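Side-chain contacts in probable methyltransferase (Bordetella pertussis, PDB 3KTY), which probably transfers methyl groups from S-adenosyl-L-methionine to RNA, as other members of the SpoU/TrmH family do: residues A[14-19]-A[73-78]; A[25-30]-A[159-164]; A[39-44]-A[48-53]. All blocks are in the same frame, centred on the assembly; numbering follows the deposited sequence.

Contact 1: residues A[14-19]-A[73-78]; sequences IMTQPS and DTLEEA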
ATOM      1  N   ILE A  14       7.346  10.941  -9.364  1.00 27.11           N
ATOM      2  CA  ILE A  14       7.873  10.862 -10.696  1.00 24.63           C
ATOM      3  C   ILE A  14       8.039   9.437 -11.201  1.00 29.17           C
ATOM      4  O   ILE A  14       8.848   8.676 -10.683  1.00 29.56           O
ATOM      5  CB  ILE A  14       9.205  11.626 -10.791  1.00 22.68           C
ATOM      6  CG1 ILE A  14       8.973  13.036 -10.249  1.00 18.10           C
ATOM      7  CG2 ILE A  14       9.694  11.660 -12.275  1.00 20.72           C
ATOM      8  CD1 ILE A  14      10.184  13.948 -10.327  1.00 24.63           C
HETATM    9  N   MSE A  15       7.269   9.093 -12.230  1.00 24.57           N
HETATM   10  CA  MSE A  15       7.407   7.790 -12.866  1.00 32.16           C
HETATM   11  C   MSE A  15       8.257   7.862 -14.127  1.00 36.74           C
HETATM   12  O   MSE A  15       7.908   8.570 -15.070  1.00 30.71           O
HETATM   13  CB  MSE A  15       6.028   7.275 -13.270  1.00 33.27           C
HETATM   14  CG  MSE A  15       5.096   6.918 -12.117  1.00 36.22           C
HETATM   15 SE   MSE A  15       3.330   6.594 -12.888  0.58 48.12          SE
HETATM   16  CE  MSE A  15       3.540   4.709 -13.482  1.00 33.80           C
ATOM     17  N   THR A  16       9.356   7.130 -14.166  1.00 40.70           N
ATOM     18  CA  THR A  16      10.154   7.115 -15.386  1.00 42.01           C
ATOM     19  C   THR A  16       9.862   5.959 -16.370  1.00 45.69           C
ATOM     20  O   THR A  16       9.758   4.787 -16.000  1.00 45.58           O
ATOM     21  CB  THR A  16      11.656   7.139 -15.090  1.00 49.49           C
ATOM     22  OG1 THR A  16      12.040   5.883 -14.526  1.00 53.65           O
ATOM     23  CG2 THR A  16      12.012   8.284 -14.150  1.00 42.19           C
ATOM     24  N   GLN A  17       9.742   6.317 -17.641  1.00 45.36           N
ATOM     25  CA  GLN A  17       9.492   5.346 -18.692  1.00 48.60           C
ATOM     26  C   GLN A  17       8.201   4.540 -18.499  1.00 45.35           C
ATOM     27  O   GLN A  17       8.158   3.379 -18.874  1.00 43.19           O
ATOM     28  CB  GLN A  17      10.680   4.397 -18.822  1.00 43.35           C
ATOM     29  CG  GLN A  17      11.763   4.886 -19.729  1.00 52.06           C
ATOM     30  CD  GLN A  17      12.881   5.571 -18.984  1.00 68.02           C
ATOM     31  OE1 GLN A  17      12.952   6.804 -18.935  1.00 75.69           O
ATOM     32  NE2 GLN A  17      13.776   4.776 -18.407  1.00 66.75           N
ATOM     33  N   PRO A  18       7.147   5.144 -17.912  1.00 43.51           N
ATOM     34  CA  PRO A  18       5.928   4.346 -17.763  1.00 50.18           C
ATOM     35  C   PRO A  18       5.594   3.713 -19.084  1.00 49.07           C
ATOM     36  O   PRO A  18       5.569   4.388 -20.098  1.00 46.74           O
ATOM     37  CB  PRO A  18       4.853   5.388 -17.424  1.00 48.56           C
ATOM     38  CG  PRO A  18       5.455   6.710 -17.800  1.00 42.61           C
ATOM     39  CD  PRO A  18       6.912   6.527 -17.488  1.00 33.13           C
ATOM     40  N   SER A  19       5.326   2.423 -19.050  1.00 54.85           N
ATOM     41  CA  SER A  19       5.115   1.638 -20.255  1.00 56.12           C
ATOM     42  C   SER A  19       3.635   1.308 -20.411  1.00 64.85           C
ATOM     43  O   SER A  19       3.127   1.263 -21.528  1.00 65.03           O
ATOM     44  CB  SER A  19       5.954   0.362 -20.174  1.00 47.79           C
ATOM     45  OG  SER A  19       5.689  -0.487 -21.257  1.00 66.53           O
ATOM     46  N   ASP A  73      10.516  14.829 -21.168  1.00 35.00           N
ATOM     47  CA  ASP A  73      11.325  13.815 -21.809  1.00 32.45           C
ATOM     48  C   ASP A  73      12.499  13.396 -20.945  1.00 33.57           C
ATOM     49  O   ASP A  73      13.077  12.321 -21.138  1.00 43.44           O
ATOM     50  CB  ASP A  73      11.863  14.327 -23.145  1.00 39.50           C
ATOM     51  CG  ASP A  73      10.766  14.518 -24.204  1.00 51.48           C
ATOM     52  OD1 ASP A  73       9.662  13.951 -24.054  1.00 64.11           O
ATOM     53  OD2 ASP A  73      11.018  15.244 -25.196  1.00 54.89           O
ATOM     54  N   THR A  74      12.861  14.228 -19.979  1.00 31.05           N
ATOM     55  CA  THR A  74      14.056  13.936 -19.212  1.00 31.64           C
ATOM     56  C   THR A  74      13.831  14.074 -17.697  1.00 31.14           C
ATOM     57  O   THR A  74      12.971  14.831 -17.247  1.00 27.18           O
ATOM     58  CB  THR A  74      15.183  14.903 -19.608  1.00 38.20           C
ATOM     59  OG1 THR A  74      14.913  16.203 -19.050  1.00 36.26           O
ATOM     60  CG2 THR A  74      15.350  14.987 -21.173  1.00 28.48           C
ATOM     61  N   LEU A  75      14.655  13.383 -16.914  1.00 30.45           N
ATOM     62  CA  LEU A  75      14.502  13.404 -15.472  1.00 32.92           C
ATOM     63  C   LEU A  75      15.068  14.747 -14.971  1.00 31.58           C
ATOM     64  O   LEU A  75      14.560  15.385 -14.032  1.00 32.04           O
ATOM     65  CB  LEU A  75      15.182  12.175 -14.837  1.00 29.13           C
ATOM     66  CG  LEU A  75      15.041  11.998 -13.299  1.00 34.49           C
ATOM     67  CD1 LEU A  75      13.592  11.935 -12.781  1.00 24.08           C
ATOM     68  CD2 LEU A  75      15.804  10.795 -12.781  1.00 33.77           C
ATOM     69  N   GLU A  76      16.105  15.202 -15.640  1.00 32.88           N
ATOM     70  CA  GLU A  76      16.631  16.542 -15.378  1.00 35.57           C
ATOM     71  C   GLU A  76      15.528  17.597 -15.320  1.00 36.12           C
ATOM     72  O   GLU A  76      15.442  18.339 -14.347  1.00 38.25           O
ATOM     73  CB  GLU A  76      17.687  16.922 -16.431  1.00 37.84           C
ATOM     74  CG  GLU A  76      19.014  16.186 -16.260  1.00 44.84           C
ATOM     75  CD  GLU A  76      19.116  14.877 -17.054  1.00 50.36           C
ATOM     76  OE1 GLU A  76      18.070  14.340 -17.488  1.00 56.13           O
ATOM     77  OE2 GLU A  76      20.258  14.387 -17.245  1.00 49.76           O
ATOM     78  N   GLU A  77      14.715  17.695 -16.374  1.00 36.78           N
ATOM     79  CA  GLU A  77      13.575  18.603 -16.371  1.00 29.08           C
ATOM     80  C   GLU A  77      12.654  18.409 -15.140  1.00 35.68           C
ATOM     81  O   GLU A  77      12.261  19.386 -14.453  1.00 33.00           O
ATOM     82  CB  GLU A  77      12.764  18.417 -17.644  1.00 22.64           C
ATOM     83  CG  GLU A  77      11.666  19.480 -17.825  1.00 26.04           C
ATOM     84  CD  GLU A  77      12.259  20.908 -18.117  1.00 44.47           C
ATOM     85  OE1 GLU A  77      13.500  21.059 -18.259  1.00 40.40           O
ATOM     86  OE2 GLU A  77      11.479  21.876 -18.232  1.00 42.83           O
ATOM     87  N   ALA A  78      12.314  17.143 -14.859  1.00 40.41           N
ATOM     88  CA  ALA A  78      11.423  16.809 -13.728  1.00 34.29           C
ATOM     89  C   ALA A  78      12.032  17.169 -12.348  1.00 30.45           C
ATOM     90  O   ALA A  78      11.331  17.596 -11.424  1.00 31.69           O
ATOM     91  CB  ALA A  78      10.978  15.367 -13.790  1.00 23.68           C
TER
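Strand 14-16 passes the first turn of helix 75-79 with its CA atoms 7.6 Å from those of the helix at two places, Ile14 beside Ala78 and Thr16 beside Leu75, and no hydrogen bond joins the two segments. Side chains two residues apart on the strand bridge this gap, since Ile14 and Thr16 both point toward the helix. Ile14 does most of the touching and uses both of its branches. Its CG1 arm sits beside the backbone N (chi1 -53°) and runs on extended, which carries CD1 to within 3.8 Å of Ala78 CB. The other branch, CG2, meets Leu75 CD1 at 3.9 Å, the two side chains crossing at a slant. Leu75 starts out neither toward nor away from the strand, but CD1 then comes close to it and also approaches Thr16 CG2, more loosely at 4.2 Å. One leucine methyl thus lies against methyls of both strand residues. Thr16 turns its methyl to this apolar patch, while OG1 is hydrogen-bonded to Leu125 O on the next strand. The helix start is fixed by Thr74 at the N-cap: its OG1 accepts from Glu77 N at 3.1 Å, nearly straight at 167°. Val40 and Val42 of strand 39-42 border Ile14, and Gln136 of helix 134-138 touches both Thr16 and Leu75. Such aliphatic packing of a short helix on a parallel sheet belongs to the alpha-beta-alpha sandwich of this chain, the SpoU-family portion of a longer protein.

Contact 2: residues A[25-30]-A[159-164]; sequences GSAARA and QALQLA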
ATOM      1  N   GLY A  25      -2.892   5.601 -14.640  1.00 41.21           N
ATOM      2  CA  GLY A  25      -4.157   5.853 -13.961  1.00 34.97           C
ATOM      3  C   GLY A  25      -4.179   5.365 -12.510  1.00 32.60           C
ATOM      4  O   GLY A  25      -4.625   6.069 -11.615  1.00 40.21           O
ATOM      5  N   SER A  26      -3.690   4.155 -12.267  1.00 36.17           N
ATOM      6  CA  SER A  26      -3.661   3.604 -10.913  1.00 36.44           C
ATOM      7  C   SER A  26      -2.780   4.450 -10.033  1.00 35.53           C
ATOM      8  O   SER A  26      -3.082   4.685  -8.855  1.00 45.21           O
ATOM      9  CB  SER A  26      -3.128   2.162 -10.939  1.00 45.06           C
ATOM     10  OG  SER A  26      -4.018   1.339 -11.664  1.00 55.77           O
ATOM     11  N   ALA A  27      -1.670   4.893 -10.626  1.00 34.62           N
ATOM     12  CA  ALA A  27      -0.739   5.810 -10.007  1.00 28.39           C
ATOM     13  C   ALA A  27      -1.446   7.071  -9.510  1.00 31.58           C
ATOM     14  O   ALA A  27      -1.220   7.517  -8.388  1.00 34.30           O
ATOM     15  CB  ALA A  27       0.444   6.176 -10.991  1.00 27.72           C
ATOM     16  N   ALA A  28      -2.304   7.640 -10.338  1.00 33.25           N
ATOM     17  CA  ALA A  28      -2.949   8.889  -9.969  1.00 32.88           C
ATOM     18  C   ALA A  28      -3.912   8.697  -8.812  1.00 37.25           C
ATOM     19  O   ALA A  28      -4.007   9.557  -7.929  1.00 34.54           O
ATOM     20  CB  ALA A  28      -3.692   9.485 -11.185  1.00 36.26           C
ATOM     21  N   ARG A  29      -4.629   7.564  -8.845  1.00 43.02           N
ATOM     22  CA  ARG A  29      -5.641   7.230  -7.850  1.00 42.06           C
ATOM     23  C   ARG A  29      -4.916   6.904  -6.563  1.00 34.87           C
ATOM     24  O   ARG A  29      -5.215   7.458  -5.496  1.00 39.77           O
ATOM     25  CB  ARG A  29      -6.511   6.045  -8.310  1.00 45.91           C
ATOM     26  CG  ARG A  29      -7.726   5.829  -7.435  1.00 57.73           C
ATOM     27  CD  ARG A  29      -8.564   4.563  -7.760  1.00 92.78           C
ATOM     28  NE  ARG A  29      -8.670   3.711  -6.572  1.00 96.60           N
ATOM     29  CZ  ARG A  29      -9.385   4.002  -5.479  1.00 97.49           C
ATOM     30  NH1 ARG A  29      -9.384   3.168  -4.441  1.00 96.69           N
ATOM     31  NH2 ARG A  29     -10.101   5.124  -5.410  1.00 95.95           N
ATOM     32  N   ALA A  30      -3.945   6.012  -6.655  1.00 30.66           N
ATOM     33  CA  ALA A  30      -3.076   5.776  -5.491  1.00 27.72           C
ATOM     34  C   ALA A  30      -2.665   7.077  -4.774  1.00 32.57           C
ATOM     35  O   ALA A  30      -2.912   7.223  -3.583  1.00 37.60           O
ATOM     36  CB  ALA A  30      -1.835   5.000  -5.905  1.00 27.82           C
ATOM     37  N   GLN A 159       1.843  -0.085  -6.633  1.00 59.22           N
ATOM     38  CA  GLN A 159       1.846  -0.569  -5.259  1.00 53.73           C
ATOM     39  C   GLN A 159       3.021   0.038  -4.505  1.00 48.01           C
ATOM     40  O   GLN A 159       2.838   0.624  -3.435  1.00 38.84           O
ATOM     41  CB  GLN A 159       1.867  -2.080  -5.258  1.00 56.76           C
ATOM     42  CG  GLN A 159       0.560  -2.646  -5.836  1.00 63.09           C
ATOM     43  CD  GLN A 159       0.692  -4.066  -6.385  1.00 72.95           C
ATOM     44  OE1 GLN A 159       1.669  -4.778  -6.090  1.00 79.66           O
ATOM     45  NE2 GLN A 159      -0.300  -4.488  -7.184  1.00 70.62           N
ATOM     46  N   ALA A 160       4.209  -0.021  -5.108  1.00 40.59           N
ATOM     47  CA  ALA A 160       5.326   0.746  -4.606  1.00 39.50           C
ATOM     48  C   ALA A 160       4.876   2.177  -4.308  1.00 35.63           C
ATOM     49  O   ALA A 160       5.106   2.688  -3.212  1.00 32.96           O
ATOM     50  CB  ALA A 160       6.479   0.748  -5.560  1.00 37.21           C
ATOM     51  N   LEU A 161       4.186   2.794  -5.260  1.00 38.05           N
ATOM     52  CA  LEU A 161       3.725   4.172  -5.086  1.00 40.87           C
ATOM     53  C   LEU A 161       2.770   4.342  -3.908  1.00 41.47           C
ATOM     54  O   LEU A 161       2.864   5.316  -3.141  1.00 37.22           O
ATOM     55  CB  LEU A 161       3.049   4.696  -6.348  1.00 45.71           C
ATOM     56  CG  LEU A 161       3.995   5.500  -7.201  1.00 59.96           C
ATOM     57  CD1 LEU A 161       3.234   6.204  -8.301  1.00 69.14           C
ATOM     58  CD2 LEU A 161       4.687   6.486  -6.332  1.00 63.18           C
ATOM     59  N   GLN A 162       1.822   3.432  -3.775  1.00 37.58           N
ATOM     60  CA  GLN A 162       0.897   3.567  -2.670  1.00 54.69           C
ATOM     61  C   GLN A 162       1.649   3.492  -1.307  1.00 32.14           C
ATOM     62  O   GLN A 162       1.413   4.311  -0.400  1.00 29.48           O
ATOM     63  CB  GLN A 162      -0.201   2.511  -2.773  1.00 66.72           C
ATOM     64  CG  GLN A 162      -1.441   2.869  -1.986  1.00 82.40           C
ATOM     65  CD  GLN A 162      -2.497   1.786  -2.073  1.00105.48           C
ATOM     66  OE1 GLN A 162      -3.618   1.944  -1.570  1.00109.17           O
ATOM     67  NE2 GLN A 162      -2.146   0.670  -2.722  1.00115.68           N
ATOM     68  N   LEU A 163       2.555   2.518  -1.175  1.00 26.77           N
ATOM     69  CA  LEU A 163       3.340   2.430   0.038  1.00 32.27           C
ATOM     70  C   LEU A 163       4.078   3.758   0.285  1.00 26.33           C
ATOM     71  O   LEU A 163       4.008   4.296   1.365  1.00 30.76           O
ATOM     72  CB  LEU A 163       4.302   1.229   0.026  1.00 27.49           C
ATOM     73  CG  LEU A 163       3.562  -0.075   0.097  1.00 39.98           C
ATOM     74  CD1 LEU A 163       4.514  -1.201   0.335  1.00 51.17           C
ATOM     75  CD2 LEU A 163       2.535  -0.002   1.192  1.00 44.30           C
ATOM     76  N   ALA A 164       4.794   4.265  -0.707  1.00 28.12           N
ATOM     77  CA  ALA A 164       5.540   5.521  -0.539  1.00 30.76           C
ATOM     78  C   ALA A 164       4.653   6.687  -0.120  1.00 23.73           C
ATOM     79  O   ALA A 164       4.962   7.466   0.791  1.00 29.52           O
ATOM     80  CB  ALA A 164       6.233   5.872  -1.821  1.00 31.13           C
TER
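Leu161 reaches from helix 157-172 toward Ala27 of helix 21-33. CB leaves the backbone in the direction of the other helix without itself touching it. CG makes no contact with segment 25-30 before it branches: CD1 lies anti to CA (chi2 -170°) and ends 3.9 Å from Ala27 CB, while CD2 does not meet that segment. The leucine therefore presses on the neighbouring helix through one methyl, and below it the same side chain rests on Phe13 and Leu125 of the sheet. Ala27 likewise touches Met15 of strand 11-16, so these two residues fill the level next to the sheet. One turn further along, Ala30 faces Gln162, with CA atoms only 5.3 Å apart and Ala30 CB 4.3 Å from Gln162 CB. Here the glutamine contributes the aliphatic root of its side chain; its amide end takes no part in the contact. Small alanines on helix 21-33 allow this close approach, and no hydrogen bond crosses between the segments. At the subunit interface Gln162 packs on Gln159 of the second subunit, and Arg29 NH1 is hydrogen-bonded to Gln159 OE1 of that subunit, a bond repeated with the chains exchanged. Helices 21-33 and 157-172 thus lie side by side on the sheet and carry residues that meet the second subunit, consistent with SPOUT methyltransferases, whose C-terminal helix commonly packs at the dimer interface.

Contact 3: residues A[39-44]-A[48-53]; sequences LVLVAP and DMTAQP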
ATOM      1  N   LEU A  39       1.565  14.400  -9.970  1.00 24.89           N
ATOM      2  CA  LEU A  39       2.149  13.266 -10.668  1.00 26.22           C
ATOM      3  C   LEU A  39       2.897  13.727 -11.924  1.00 29.52           C
ATOM      4  O   LEU A  39       2.379  14.484 -12.714  1.00 27.26           O
ATOM      5  CB  LEU A  39       1.059  12.281 -11.067  1.00 19.42           C
ATOM      6  CG  LEU A  39       1.499  11.069 -11.909  1.00 35.30           C
ATOM      7  CD1 LEU A  39       2.263  10.044 -11.102  1.00 22.70           C
ATOM      8  CD2 LEU A  39       0.265  10.427 -12.488  1.00 38.70           C
ATOM      9  N   VAL A  40       4.110  13.221 -12.084  1.00 28.93           N
ATOM     10  CA  VAL A  40       4.973  13.574 -13.160  1.00 19.99           C
ATOM     11  C   VAL A  40       5.449  12.330 -13.899  1.00 24.49           C
ATOM     12  O   VAL A  40       5.893  11.362 -13.290  1.00 30.96           O
ATOM     13  CB  VAL A  40       6.228  14.353 -12.622  1.00 29.67           C
ATOM     14  CG1 VAL A  40       7.128  14.751 -13.808  1.00 27.16           C
ATOM     15  CG2 VAL A  40       5.810  15.591 -11.856  1.00 25.38           C
ATOM     16  N   LEU A  41       5.378  12.365 -15.208  1.00 26.32           N
ATOM     17  CA  LEU A  41       5.891  11.286 -16.040  1.00 28.58           C
ATOM     18  C   LEU A  41       7.136  11.723 -16.812  1.00 38.45           C
ATOM     19  O   LEU A  41       7.138  12.789 -17.408  1.00 32.55           O
ATOM     20  CB  LEU A  41       4.850  10.934 -17.073  1.00 22.68           C
ATOM     21  CG  LEU A  41       3.450  10.461 -16.622  1.00 33.11           C
ATOM     22  CD1 LEU A  41       2.791   9.849 -17.801  1.00 30.54           C
ATOM     23  CD2 LEU A  41       3.573   9.432 -15.529  1.00 34.64           C
ATOM     24  N   VAL A  42       8.180  10.900 -16.808  1.00 33.42           N
ATOM     25  CA  VAL A  42       9.359  11.154 -17.617  1.00 30.86           C
ATOM     26  C   VAL A  42       9.490  10.102 -18.735  1.00 38.28           C
ATOM     27  O   VAL A  42       9.484   8.896 -18.470  1.00 40.96           O
ATOM     28  CB  VAL A  42      10.634  11.154 -16.756  1.00 31.72           C
ATOM     29  CG1 VAL A  42      11.889  11.071 -17.633  1.00 32.07           C
ATOM     30  CG2 VAL A  42      10.669  12.392 -15.853  1.00 37.14           C
ATOM     31  N   ALA A  43       9.574  10.565 -19.977  1.00 38.43           N
ATOM     32  CA  ALA A  43       9.825   9.709 -21.140  1.00 34.61           C
ATOM     33  C   ALA A  43       8.847   8.559 -21.245  1.00 39.47           C
ATOM     34  O   ALA A  43       9.244   7.412 -21.284  1.00 46.41           O
ATOM     35  CB  ALA A  43      11.270   9.175 -21.143  1.00 25.88           C
ATOM     36  N   PRO A  44       7.555   8.864 -21.293  1.00 41.24           N
ATOM     37  CA  PRO A  44       6.616   7.742 -21.359  1.00 44.08           C
ATOM     38  C   PRO A  44       6.708   7.086 -22.723  1.00 43.55           C
ATOM     39  O   PRO A  44       7.204   7.712 -23.676  1.00 49.23           O
ATOM     40  CB  PRO A  44       5.260   8.408 -21.171  1.00 41.27           C
ATOM     41  CG  PRO A  44       5.513   9.856 -21.583  1.00 39.78           C
ATOM     42  CD  PRO A  44       6.885  10.157 -21.108  1.00 39.48           C
ATOM     43  N   ASP A  48       0.758  11.505 -24.904  1.00 65.30           N
ATOM     44  CA  ASP A  48      -0.640  11.541 -24.482  1.00 71.28           C
ATOM     45  C   ASP A  48      -1.025  10.267 -23.743  1.00 63.00           C
ATOM     46  O   ASP A  48      -2.174   9.844 -23.781  1.00 59.19           O
ATOM     47  CB  ASP A  48      -1.561  11.804 -25.680  1.00 83.22           C
ATOM     48  CG  ASP A  48      -1.330  13.188 -26.297  1.00 98.09           C
ATOM     49  OD1 ASP A  48      -1.430  14.192 -25.549  1.00101.56           O
ATOM     50  OD2 ASP A  48      -1.042  13.277 -27.519  1.00101.49           O
HETATM   51  N   MSE A  49      -0.030   9.660 -23.098  1.00 50.41           N
HETATM   52  CA  MSE A  49      -0.219   8.586 -22.132  1.00 54.20           C
HETATM   53  C   MSE A  49      -1.366   8.834 -21.178  1.00 56.62           C
HETATM   54  O   MSE A  49      -2.158   7.939 -20.925  1.00 55.61           O
HETATM   55  CB  MSE A  49       1.026   8.477 -21.264  1.00 63.94           C
HETATM   56  CG  MSE A  49       2.128   7.699 -21.880  1.00 75.84           C
HETATM   57 SE   MSE A  49       1.880   5.851 -21.387  1.00 96.65          SE
HETATM   58  CE  MSE A  49       3.031   4.990 -22.707  1.00138.18           C
ATOM     59  N   THR A  50      -1.422  10.033 -20.598  1.00 54.80           N
ATOM     60  CA  THR A  50      -2.414  10.325 -19.571  1.00 51.18           C
ATOM     61  C   THR A  50      -3.807  10.524 -20.189  1.00 61.30           C
ATOM     62  O   THR A  50      -4.821  10.605 -19.479  1.00 63.09           O
ATOM     63  CB  THR A  50      -2.004  11.555 -18.728  1.00 52.15           C
ATOM     64  OG1 THR A  50      -2.005  12.733 -19.544  1.00 54.49           O
ATOM     65  CG2 THR A  50      -0.622  11.360 -18.139  1.00 46.91           C
ATOM     66  N   ALA A  51      -3.860  10.597 -21.518  1.00 53.07           N
ATOM     67  CA  ALA A  51      -5.144  10.650 -22.182  1.00 54.33           C
ATOM     68  C   ALA A  51      -5.631   9.266 -22.648  1.00 62.05           C
ATOM     69  O   ALA A  51      -6.810   9.105 -22.978  1.00 66.15           O
ATOM     70  CB  ALA A  51      -5.125  11.662 -23.328  1.00 55.69           C
ATOM     71  N   GLN A  52      -4.741   8.269 -22.650  1.00 63.23           N
ATOM     72  CA  GLN A  52      -5.118   6.885 -23.009  1.00 69.10           C
ATOM     73  C   GLN A  52      -6.312   6.376 -22.197  1.00 65.01           C
ATOM     74  O   GLN A  52      -6.351   6.564 -20.973  1.00 65.59           O
ATOM     75  CB  GLN A  52      -3.942   5.922 -22.807  1.00 74.76           C
ATOM     76  CG  GLN A  52      -2.685   6.275 -23.586  1.00 82.22           C
ATOM     77  CD  GLN A  52      -2.736   5.849 -25.038  1.00 96.43           C
ATOM     78  OE1 GLN A  52      -1.764   5.308 -25.558  1.00103.97           O
ATOM     79  NE2 GLN A  52      -3.867   6.088 -25.703  1.00101.03           N
ATOM     80  N   PRO A  53      -7.275   5.713 -22.870  1.00 66.71           N
ATOM     81  CA  PRO A  53      -8.535   5.245 -22.257  1.00 63.53           C
ATOM     82  C   PRO A  53      -8.337   4.375 -21.008  1.00 74.54           C
ATOM     83  O   PRO A  53      -9.083   4.556 -20.037  1.00 78.66           O
ATOM     84  CB  PRO A  53      -9.213   4.458 -23.381  1.00 64.11           C
ATOM     85  CG  PRO A  53      -8.645   5.026 -24.633  1.00 73.62           C
ATOM     86  CD  PRO A  53      -7.224   5.416 -24.311  1.00 71.85           C
TER
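Leu41 and Met49 set their side chains at about a right angle to each other, where the chain leaving strand 39-42 of the alpha-beta-alpha sandwich folds back beside it on the way to helix 53-59. Met49 is a selenomethionine, and its CB lies 4.1 Å from Leu41 CD1. The same leucine methyl comes closer to Thr50 CG2, at 3.7 Å; these two side chains slide past one another in opposite directions, leaving the threonine methyl alongside the leucine. Leu41 CD1 is thus set against two consecutive residues of the returning segment. Around Thr50 CB the methyl CG2 sits anti to the carbonyl carbon, with OG1 between the backbone N and that carbon (chi1 66°), which presents the methyl to the strand. Thr50 also touches Val24, and the segment therefore lies against both strand 39-42 and helix 21-33. Pro44, just past the strand end, crosses Met49 obliquely, and Pro18 of the loop after strand 11-16 lies against both Pro44 and Leu41. Within segment 48-53 the backbone is tightened by Ala51 N bonding to Asp48 O at 2.9 Å. Met49 CG lies beside its own backbone N and anti to the carbonyl carbon (chi1 -82°), which puts it against the proline ring. Its 3.3 Å approach to Pro44 CB is unusually short and of doubtful exact length; Met49 CG also packs on Pro44 CG, at 4.0 Å.

From the N terminus, strand 11-16 supplies the first half of contact 1 and helix 21-33 the first half of contact 2. Strand 39-42 follows, and contact 3 closes at once, across a gap of only three residues, so its short loop lies within the spans of both others. Contact 1 closes next, when helix 75-79 returns to strand 11-16; contact 2 closes only with helix 157-172 near the C terminus, so contacts 1 and 2 cross along the chain. In space, strands 11-16 and 39-42 are sheet neighbours, joining contacts 1 and 3 through Met15 N to Val40 O (2.9 Å), while Leu39 of contact 3 packs on Ala27 and Ala28 of contact 2.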